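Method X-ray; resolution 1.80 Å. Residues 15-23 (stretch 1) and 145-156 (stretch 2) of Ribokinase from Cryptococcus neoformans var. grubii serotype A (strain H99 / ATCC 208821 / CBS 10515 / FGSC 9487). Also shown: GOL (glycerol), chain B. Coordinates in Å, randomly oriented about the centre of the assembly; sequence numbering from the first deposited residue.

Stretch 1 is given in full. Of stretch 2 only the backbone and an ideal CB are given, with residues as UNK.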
# COMPACT_ATOMS: atom_id res chain seq x y z
N CYS A 15 -3.45 16.03 14.03
CA CYS A 15 -2.45 15.12 13.49
C CYS A 15 -3.04 13.73 13.32
O CYS A 15 -3.68 13.20 14.23
CB CYS A 15 -1.24 15.03 14.42
SG CYS A 15 0.06 13.97 13.79
N LEU A 16 -2.79 13.12 12.17
CA LEU A 16 -3.07 11.71 11.99
C LEU A 16 -1.75 10.97 12.05
O LEU A 16 -0.80 11.34 11.34
CB LEU A 16 -3.75 11.44 10.65
CG LEU A 16 -4.00 9.97 10.31
CD1 LEU A 16 -5.01 9.31 11.26
CD2 LEU A 16 -4.51 9.94 8.87
N VAL A 17 -1.67 9.98 12.93
CA VAL A 17 -0.54 9.04 12.97
C VAL A 17 -0.99 7.78 12.27
O VAL A 17 -1.90 7.08 12.74
CB VAL A 17 -0.08 8.74 14.41
CG1 VAL A 17 1.15 7.81 14.40
CG2 VAL A 17 0.21 10.04 15.17
N ARG A 18 -0.36 7.46 11.14
CA ARG A 18 -0.62 6.20 10.47
C ARG A 18 0.57 5.31 10.82
O ARG A 18 1.68 5.55 10.33
CB ARG A 18 -0.78 6.38 8.97
CG ARG A 18 -0.84 5.08 8.17
CD ARG A 18 -2.05 4.20 8.48
NE ARG A 18 -1.94 2.93 7.75
CZ ARG A 18 -1.69 1.76 8.33
NH1 ARG A 18 -1.63 1.66 9.65
NH2 ARG A 18 -1.54 0.68 7.57
N GLY A 19 0.36 4.34 11.70
CA GLY A 19 1.54 3.62 12.18
C GLY A 19 1.18 2.48 13.10
O GLY A 19 0.04 2.04 13.17
N SER A 20 2.19 2.02 13.80
CA SER A 20 2.16 0.73 14.48
C SER A 20 1.78 0.86 15.94
O SER A 20 2.00 1.90 16.58
CB SER A 20 3.55 0.09 14.37
OG SER A 20 4.51 0.99 14.93
N VAL A 21 1.29 -0.26 16.50
CA VAL A 21 1.13 -0.48 17.93
C VAL A 21 1.83 -1.78 18.26
O VAL A 21 1.57 -2.80 17.62
CB VAL A 21 -0.35 -0.56 18.32
CG1 VAL A 21 -0.52 -0.80 19.83
CG2 VAL A 21 -1.07 0.72 17.88
N ASN A 22 2.72 -1.74 19.26
CA ASN A 22 3.45 -2.93 19.68
C ASN A 22 3.23 -3.17 21.16
O ASN A 22 3.11 -2.23 21.96
CB ASN A 22 4.96 -2.79 19.48
CG ASN A 22 5.36 -2.77 18.02
OD1 ASN A 22 4.70 -3.34 17.17
ND2 ASN A 22 6.48 -2.15 17.75
N ILE A 23 3.21 -4.44 21.52
CA ILE A 23 3.45 -4.83 22.91
C ILE A 23 4.96 -5.06 23.00
O ILE A 23 5.48 -5.96 22.34
CB ILE A 23 2.65 -6.07 23.30
CG1 ILE A 23 1.16 -5.73 23.20
CG2 ILE A 23 3.03 -6.52 24.72
CD1 ILE A 23 0.23 -6.93 23.43
N UNK A 145 7.89 3.32 9.80
CA UNK A 145 8.00 2.22 8.84
C UNK A 145 7.69 0.88 9.48
O UNK A 145 8.27 -0.13 9.08
CB UNK A 145 9.40 2.19 8.23
N UNK A 146 6.78 0.83 10.44
CA UNK A 146 6.42 -0.44 11.08
C UNK A 146 5.10 -0.99 10.59
O UNK A 146 4.56 -1.91 11.22
CB UNK A 146 6.36 -0.27 12.60
N UNK A 147 4.54 -0.42 9.52
CA UNK A 147 3.35 -0.93 8.84
C UNK A 147 3.73 -1.15 7.38
O UNK A 147 4.87 -0.79 7.01
CB UNK A 147 2.16 0.03 8.97
N UNK A 148 2.85 -1.72 6.53
CA UNK A 148 3.28 -2.03 5.16
C UNK A 148 3.69 -0.75 4.46
O UNK A 148 2.99 0.26 4.55
CB UNK A 148 2.17 -2.74 4.38
N UNK A 149 4.82 -0.81 3.75
CA UNK A 149 5.33 0.43 3.16
C UNK A 149 4.33 1.02 2.17
O UNK A 149 4.21 2.24 2.06
CB UNK A 149 6.67 0.18 2.46
N UNK A 150 3.62 0.17 1.42
CA UNK A 150 2.67 0.71 0.46
C UNK A 150 1.63 1.58 1.16
O UNK A 150 1.13 2.55 0.56
CB UNK A 150 1.99 -0.42 -0.31
N UNK A 151 1.28 1.24 2.40
CA UNK A 151 0.27 2.03 3.13
C UNK A 151 0.87 3.36 3.56
O UNK A 151 0.27 4.43 3.33
CB UNK A 151 -0.25 1.27 4.35
N UNK A 152 2.07 3.34 4.13
CA UNK A 152 2.76 4.60 4.41
C UNK A 152 2.88 5.46 3.15
O UNK A 152 2.60 6.66 3.18
CB UNK A 152 4.15 4.33 4.99
N UNK A 153 3.29 4.87 2.02
CA UNK A 153 3.40 5.64 0.78
C UNK A 153 2.06 6.26 0.38
O UNK A 153 2.00 7.41 -0.08
CB UNK A 153 3.92 4.75 -0.35
N UNK A 154 0.98 5.48 0.50
CA UNK A 154 -0.34 5.98 0.11
C UNK A 154 -0.75 7.18 0.95
O UNK A 154 -1.26 8.18 0.42
CB UNK A 154 -1.39 4.87 0.24
N UNK A 155 -0.55 7.10 2.27
CA UNK A 155 -0.96 8.21 3.13
C UNK A 155 -0.09 9.45 2.90
O UNK A 155 -0.60 10.57 2.84
CB UNK A 155 -0.89 7.79 4.60
N UNK A 156 1.22 9.25 2.76
CA UNK A 156 2.10 10.40 2.46
C UNK A 156 1.74 11.05 1.14
O UNK A 156 1.71 12.29 1.02
CB UNK A 156 3.57 9.96 2.43
C1 GOL B . 9.18 1.07 20.53
O1 GOL B . 8.35 1.02 21.73
C2 GOL B . 9.20 -0.38 19.98
O2 GOL B . 7.93 -0.91 19.88
C3 GOL B . 9.94 -0.36 18.63
O3 GOL B . 9.16 0.47 17.77

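Position 145 directs its CA-to-CB bond away from stretch 1, and no atom of that stretch lies within 5.5 Å of its ideal CB. The contact sets no preference; the residue is Asn145.

Position 146 points toward stretch 1, its ideal CB 3.2 Å from Ser20 OG and 5.5 Å from Asn22 ND2. A hydroxyl and an amide invite an acceptor, so Glu, Asp, Gln or Asn would suit, the longer ones reaching further toward Asn22. It is Glu146. Ser20 OG donates to Glu146 OE1 in a very short hydrogen bond of 2.4 Å, and Asn22 ND2 lies 3.4 Å from Glu146 OE1. Glycerol bridges the same pair of side chains: GOL O3 donates to Glu146 OE2 (2.6 Å), and Asn22 ND2 donates to GOL O2 (2.9 Å).

At 147 the extended backbone (phi/psi -124/175) aims the CB toward stretch 1, with Arg18 NH2 4.0 Å, Gly19 CA 4.9 Å and Ser20 N 5.2 Å from the ideal atom. With these atoms so near, a compact, largely apolar side chain such as Val or Ile fits; Thr is similar in shape but brings a hydroxyl. Val147 places CG1 3.5 Å from Gly19 C, while CG2 covers one face of the Arg18 guanidinium.

Position 148 points sideways. Its phi of -61° permits proline, and the N-cap position would also suit Ser, Thr or Asp. Pro148 occupies it, with CD 4.3 Å from Arg18 NH2.

The helix begins at 149 and runs nearly antiparallel to strand 15-18 (160°). Positions 149 and 150 are out of reach, leaving their identity open: Leu149 and Ser150.

Position 151 faces stretch 1, and its ideal CB is just 3.5 Å from Arg18 NH2. A short acceptor is favoured: Ser, Thr, Asp or Asn. Ser151, with chi1 t, accepts two hydrogen bonds at OG, from Arg18 NE (3.0 Å) and Arg18 NH2 (2.9 Å), both near the guanidinium plane.

Position 152 points sideways, so many residues are possible. In Thr152, OG1 accepts a hydrogen bond from a water (2.9 Å to the water O) that also donates to Arg18 O (2.8 Å), linking helix to strand indirectly.

Positions 153 and 154, out of reach, hold Leu153 and Ala154.

Position 155 points toward stretch 1, its ideal CB 4.5 Å from Arg18 CG. The aliphatic part of Arg18 and the Leu16 side chain offer an apolar surface for Tyr, Phe, Leu or Met. Tyr155 lays its ring against Arg18: Arg18 CG sits 3.7 Å from the centroid of the Tyr155 ring, 5° off the ring normal, a CH-pi contact. Leu16 CD2 meets the ring edge, 4.0 Å from Tyr155 CE2.

Position 156 is out of reach and holds Leu156.

Stretch 2, residues 145-156: NEVPLSSTLAYL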
# COMPACT_ATOMS: atom_id res chain seq x y z
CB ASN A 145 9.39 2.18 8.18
CG ASN A 145 9.44 1.26 6.94
OD1 ASN A 145 8.49 1.24 6.14
ND2 ASN A 145 10.54 0.50 6.77
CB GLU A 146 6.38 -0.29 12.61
CG GLU A 146 7.76 -0.07 13.22
CD GLU A 146 7.80 -0.04 14.75
OE1 GLU A 146 6.76 0.23 15.40
OE2 GLU A 146 8.91 -0.26 15.29
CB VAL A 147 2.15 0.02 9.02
CG1 VAL A 147 1.95 0.27 10.52
CG2 VAL A 147 2.38 1.37 8.27
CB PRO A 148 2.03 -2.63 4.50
CG PRO A 148 1.27 -3.24 5.67
CD PRO A 148 1.50 -2.26 6.80
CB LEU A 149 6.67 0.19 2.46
CG LEU A 149 7.32 1.42 1.78
CD1 LEU A 149 7.54 2.55 2.78
CD2 LEU A 149 8.66 0.99 1.08
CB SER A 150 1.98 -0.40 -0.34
OG SER A 150 1.16 -1.22 0.48
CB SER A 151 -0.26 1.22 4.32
OG SER A 151 -1.35 1.89 4.98
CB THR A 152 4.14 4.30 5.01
OG1 THR A 152 3.98 3.67 6.30
CG2 THR A 152 4.99 5.59 5.14
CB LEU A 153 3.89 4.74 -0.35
CG LEU A 153 5.32 4.22 -0.14
CD1 LEU A 153 5.58 3.15 -1.17
CD2 LEU A 153 6.30 5.38 -0.35
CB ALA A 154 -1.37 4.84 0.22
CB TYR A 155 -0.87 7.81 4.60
CG TYR A 155 -2.04 6.97 5.08
CD1 TYR A 155 -2.28 5.71 4.56
CD2 TYR A 155 -2.92 7.46 6.04
CE1 TYR A 155 -3.36 4.94 5.02
CE2 TYR A 155 -3.98 6.71 6.51
CZ TYR A 155 -4.20 5.45 5.99
OH TYR A 155 -5.28 4.70 6.45
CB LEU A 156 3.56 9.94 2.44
CG LEU A 156 4.58 11.00 1.98
CD1 LEU A 156 4.59 12.14 2.97
CD2 LEU A 156 5.96 10.37 1.88
O HOH W 1 3.90 4.48 9.09
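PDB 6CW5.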